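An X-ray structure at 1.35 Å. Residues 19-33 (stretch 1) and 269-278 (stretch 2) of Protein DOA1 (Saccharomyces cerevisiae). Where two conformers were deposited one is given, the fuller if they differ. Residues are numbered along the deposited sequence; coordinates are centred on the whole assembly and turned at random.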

# COMPACT_ATOMS: atom_id res chain seq x y z
N GLN A 19 14.05 -3.24 -11.77
CA GLN A 19 14.32 -3.69 -10.41
C GLN A 19 12.99 -3.89 -9.69
O GLN A 19 11.93 -3.69 -10.27
CB GLN A 19 15.20 -2.67 -9.66
CG GLN A 19 16.57 -2.46 -10.27
CD GLN A 19 17.49 -3.65 -10.12
OE1 GLN A 19 17.29 -4.51 -9.26
NE2 GLN A 19 18.53 -3.72 -10.97
N ASP A 20 13.04 -4.28 -8.42
CA ASP A 20 11.83 -4.70 -7.75
C ASP A 20 10.74 -3.66 -7.88
O ASP A 20 11.00 -2.46 -7.74
CB ASP A 20 12.06 -4.94 -6.24
CG ASP A 20 12.93 -6.14 -5.96
OD1 ASP A 20 13.68 -6.58 -6.83
OD2 ASP A 20 12.84 -6.66 -4.84
N VAL A 21 9.50 -4.14 -8.06
CA VAL A 21 8.33 -3.27 -7.97
C VAL A 21 7.91 -3.21 -6.50
O VAL A 21 7.55 -4.21 -5.90
CB VAL A 21 7.17 -3.78 -8.83
CG1 VAL A 21 5.97 -2.86 -8.69
CG2 VAL A 21 7.61 -3.90 -10.28
N ARG A 22 7.98 -2.03 -5.92
CA ARG A 22 7.80 -1.89 -4.49
C ARG A 22 6.40 -1.46 -4.07
O ARG A 22 6.01 -1.67 -2.92
CB ARG A 22 8.79 -0.87 -3.96
CG ARG A 22 10.26 -1.29 -4.07
CD ARG A 22 10.60 -2.46 -3.15
NE ARG A 22 10.13 -2.19 -1.80
CZ ARG A 22 10.58 -2.77 -0.70
NH1 ARG A 22 11.57 -3.65 -0.77
NH2 ARG A 22 10.05 -2.45 0.48
N ASP A 23 5.67 -0.87 -4.98
CA ASP A 23 4.33 -0.39 -4.70
C ASP A 23 3.54 -0.21 -5.99
O ASP A 23 4.09 0.19 -7.03
CB ASP A 23 4.37 0.90 -3.89
CG ASP A 23 3.15 1.06 -2.96
OD1 ASP A 23 2.32 0.12 -2.84
OD2 ASP A 23 3.03 2.12 -2.30
N VAL A 24 2.25 -0.58 -5.92
CA VAL A 24 1.31 -0.48 -7.03
C VAL A 24 0.02 0.18 -6.57
O VAL A 24 -0.39 0.05 -5.41
CB VAL A 24 1.02 -1.87 -7.64
CG1 VAL A 24 2.32 -2.51 -8.14
CG2 VAL A 24 0.36 -2.79 -6.63
N VAL A 25 -0.67 0.85 -7.50
CA VAL A 25 -1.92 1.50 -7.19
C VAL A 25 -2.85 1.43 -8.39
O VAL A 25 -2.43 1.59 -9.54
CB VAL A 25 -1.69 2.98 -6.70
CG1 VAL A 25 -1.08 3.87 -7.80
CG2 VAL A 25 -2.97 3.60 -6.17
N ALA A 26 -4.14 1.21 -8.12
CA ALA A 26 -5.17 1.35 -9.11
C ALA A 26 -5.48 2.83 -9.34
O ALA A 26 -5.64 3.62 -8.39
CB ALA A 26 -6.43 0.65 -8.64
N VAL A 27 -5.55 3.21 -10.60
CA VAL A 27 -5.97 4.54 -10.95
C VAL A 27 -7.44 4.46 -11.36
O VAL A 27 -8.30 5.18 -10.84
CB VAL A 27 -5.10 5.10 -12.05
CG1 VAL A 27 -5.71 6.38 -12.62
CG2 VAL A 27 -3.69 5.35 -11.52
N ASP A 28 -7.72 3.60 -12.33
CA ASP A 28 -9.10 3.20 -12.63
C ASP A 28 -9.07 1.79 -13.22
O ASP A 28 -8.00 1.18 -13.25
CB ASP A 28 -9.83 4.22 -13.51
CG ASP A 28 -9.20 4.41 -14.88
OD1 ASP A 28 -8.77 3.44 -15.52
OD2 ASP A 28 -9.19 5.56 -15.35
N ASP A 29 -10.20 1.27 -13.69
CA ASP A 29 -10.21 -0.09 -14.18
C ASP A 29 -9.37 -0.30 -15.45
O ASP A 29 -9.12 -1.44 -15.86
CB ASP A 29 -11.63 -0.53 -14.48
CG ASP A 29 -12.48 -0.66 -13.25
OD1 ASP A 29 -12.00 -0.65 -12.10
OD2 ASP A 29 -13.71 -0.74 -13.45
N SER A 30 -8.93 0.78 -16.07
CA SER A 30 -8.09 0.70 -17.26
C SER A 30 -6.68 1.29 -17.06
O SER A 30 -5.92 1.42 -18.02
CB SER A 30 -8.74 1.39 -18.47
OG SER A 30 -8.81 2.81 -18.29
N LYS A 31 -6.35 1.65 -15.83
CA LYS A 31 -5.07 2.30 -15.59
C LYS A 31 -4.54 1.89 -14.23
O LYS A 31 -5.25 2.02 -13.22
CB LYS A 31 -5.22 3.83 -15.60
CG LYS A 31 -5.49 4.46 -16.95
CD LYS A 31 -5.43 6.00 -16.91
CE LYS A 31 -5.54 6.62 -18.30
NZ LYS A 31 -6.74 6.17 -19.02
N VAL A 32 -3.28 1.47 -14.19
CA VAL A 32 -2.62 1.19 -12.94
C VAL A 32 -1.23 1.83 -12.97
O VAL A 32 -0.65 2.07 -14.04
CB VAL A 32 -2.53 -0.31 -12.63
CG1 VAL A 32 -3.93 -0.98 -12.68
CG2 VAL A 32 -1.57 -1.03 -13.54
N ALA A 33 -0.68 2.05 -11.78
CA ALA A 33 0.64 2.66 -11.67
C ALA A 33 1.53 1.87 -10.72
O ALA A 33 1.06 1.20 -9.80
CB ALA A 33 0.54 4.10 -11.25
N ILE A 269 6.92 -10.69 -2.52
CA ILE A 269 5.79 -9.98 -3.11
C ILE A 269 5.55 -8.71 -2.26
O ILE A 269 5.19 -8.83 -1.10
CB ILE A 269 4.50 -10.82 -3.13
CG1 ILE A 269 4.79 -12.26 -3.54
CG2 ILE A 269 3.47 -10.14 -4.08
CD1 ILE A 269 5.52 -12.42 -4.85
N TRP A 270 5.86 -7.54 -2.82
CA TRP A 270 5.92 -6.31 -2.04
C TRP A 270 4.60 -5.59 -1.82
O TRP A 270 4.42 -4.91 -0.82
CB TRP A 270 6.91 -5.33 -2.67
CG TRP A 270 8.29 -5.83 -2.68
CD1 TRP A 270 9.04 -6.16 -3.76
CD2 TRP A 270 9.09 -6.09 -1.53
NE1 TRP A 270 10.28 -6.60 -3.36
CE2 TRP A 270 10.33 -6.57 -1.99
CE3 TRP A 270 8.88 -5.97 -0.16
CZ2 TRP A 270 11.36 -6.93 -1.13
CZ3 TRP A 270 9.91 -6.31 0.71
CH2 TRP A 270 11.12 -6.82 0.22
N SER A 271 3.72 -5.66 -2.82
CA SER A 271 2.56 -4.79 -2.81
C SER A 271 1.40 -5.38 -3.60
O SER A 271 1.57 -6.06 -4.61
CB SER A 271 2.96 -3.45 -3.43
OG SER A 271 1.87 -2.53 -3.41
N VAL A 272 0.21 -5.14 -3.07
CA VAL A 272 -1.05 -5.38 -3.77
C VAL A 272 -1.95 -4.16 -3.67
O VAL A 272 -1.85 -3.35 -2.73
CB VAL A 272 -1.82 -6.59 -3.19
CG1 VAL A 272 -1.10 -7.89 -3.54
CG2 VAL A 272 -1.95 -6.47 -1.66
N ASP A 273 -2.80 -4.02 -4.68
CA ASP A 273 -3.90 -3.07 -4.62
C ASP A 273 -5.05 -3.67 -5.40
O ASP A 273 -4.87 -4.62 -6.15
CB ASP A 273 -3.49 -1.71 -5.18
CG ASP A 273 -4.38 -0.56 -4.68
OD1 ASP A 273 -4.77 -0.61 -3.51
OD2 ASP A 273 -4.67 0.38 -5.41
N CYS A 274 -6.23 -3.10 -5.16
CA CYS A 274 -7.50 -3.59 -5.70
C CYS A 274 -8.19 -2.55 -6.61
O CYS A 274 -8.46 -1.42 -6.19
CB CYS A 274 -8.46 -3.97 -4.54
SG CYS A 274 -7.79 -5.25 -3.39
N MSE A 275 -8.45 -2.94 -7.85
CA MSE A 275 -9.32 -2.18 -8.73
C MSE A 275 -10.74 -2.17 -8.20
O MSE A 275 -11.13 -3.05 -7.41
CB MSE A 275 -9.35 -2.79 -10.13
CG MSE A 275 -8.56 -2.04 -11.15
SE MSE A 275 -8.35 -3.15 -12.70
CE MSE A 275 -6.67 -3.89 -12.11
N SER A 276 -11.52 -1.20 -8.65
CA SER A 276 -12.93 -1.16 -8.25
C SER A 276 -13.72 -2.36 -8.72
O SER A 276 -14.76 -2.66 -8.13
CB SER A 276 -13.58 0.12 -8.77
OG SER A 276 -13.90 0.05 -10.15
N ASN A 277 -13.25 -3.02 -9.79
CA ASN A 277 -13.96 -4.16 -10.36
C ASN A 277 -13.56 -5.47 -9.71
O ASN A 277 -13.95 -6.55 -10.15
CB ASN A 277 -13.77 -4.22 -11.88
CG ASN A 277 -12.33 -4.44 -12.28
OD1 ASN A 277 -11.47 -4.71 -11.46
ND2 ASN A 277 -12.08 -4.29 -13.55
N GLY A 278 -12.73 -5.37 -8.67
CA GLY A 278 -12.27 -6.53 -7.94
C GLY A 278 -10.93 -7.10 -8.38
O GLY A 278 -10.39 -7.96 -7.70

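Strands 21-26 and 269-274 run side by side in nearly the same direction, their axes 3° apart and 5.2 Å at closest approach, although residues in contact are at least 243 positions apart in sequence. No backbone-to-backbone hydrogen bond joins them. The four hydrogen bonds that cross the interface all end on aspartate carboxylates, and the two stretches together bury 727 Å² against each other.

At the N-terminal end, Trp270 contributes the largest share of this surface. Its indole NE1 donates to Asp20 OD2 at 3.0 Å, with an N-H...acceptor angle of 152°, so the single polar atom of the ring is satisfied. The carboxylate lies at the ring edge, near the plane, and leaves the face free for Arg22. The CA-to-CB bond of Arg22 points away from the second stretch, but three successive m torsions fold the chain back so that its guanidinium lies flat on the indole, centres 3.7 Å apart and planes at 23°. Arg22 CZ sits 3.7 Å from the centroid of the six-membered ring of Trp270, a cation-pi arrangement, while Arg22 CD lies 4.0 Å above the centroid of the five-membered ring. A long side chain with an aliphatic stem and a planar charged end can thus cover both rings. Val21 O also meets the indole edge, 3.3 Å from Trp270 CD1; this carbonyl is buried by the contact and has no hydrogen-bonding partner anywhere in the model.

One step along, Ser271 points toward the first stretch, and its OG donates to Asp23 OD1 at 2.7 Å. The same carboxylate oxygen accepts a weak bond from Val24 N at 3.2 Å, while Asp23 OD2 is satisfied elsewhere in the structure. Val24 CG2 packs against the same serine, 3.6 Å from Ser271 OG.

Asp273 reaches across in a similar way, but to the main chain: its OD2 accepts a nearly straight bond from Ala26 N, 2.9 Å long with an angle of 173°. Its other oxygen, OD1, is engaged elsewhere in the structure, so both carboxylate oxygens are used. The backbone of neighbouring Val25 is committed within its own stretch, where Val25 N donates to Ala33 O and Val25 O accepts from Ala33 N, both at 2.9 Å.

Past strand 269-274 the contact becomes partly apolar. Selenomethionine Met275 is buried, with its CG 4.3 Å from Ala26 CB and its CE 4.0 Å from Val32 CG1; Ala26 points its methyl group toward the second stretch, and this small apolar side chain packs against the selenomethionine stem. Asp29, in the type I turn from Asp28 to Lys31, accepts a hydrogen bond at OD1 from Ser276 OG at 2.8 Å, linking this turn to the one from Met275 to Gly278. Asp28 instead serves its own turn: its OD1 accepts from Ser30 N at 2.7 Å and from Ser30 OG at 2.8 Å.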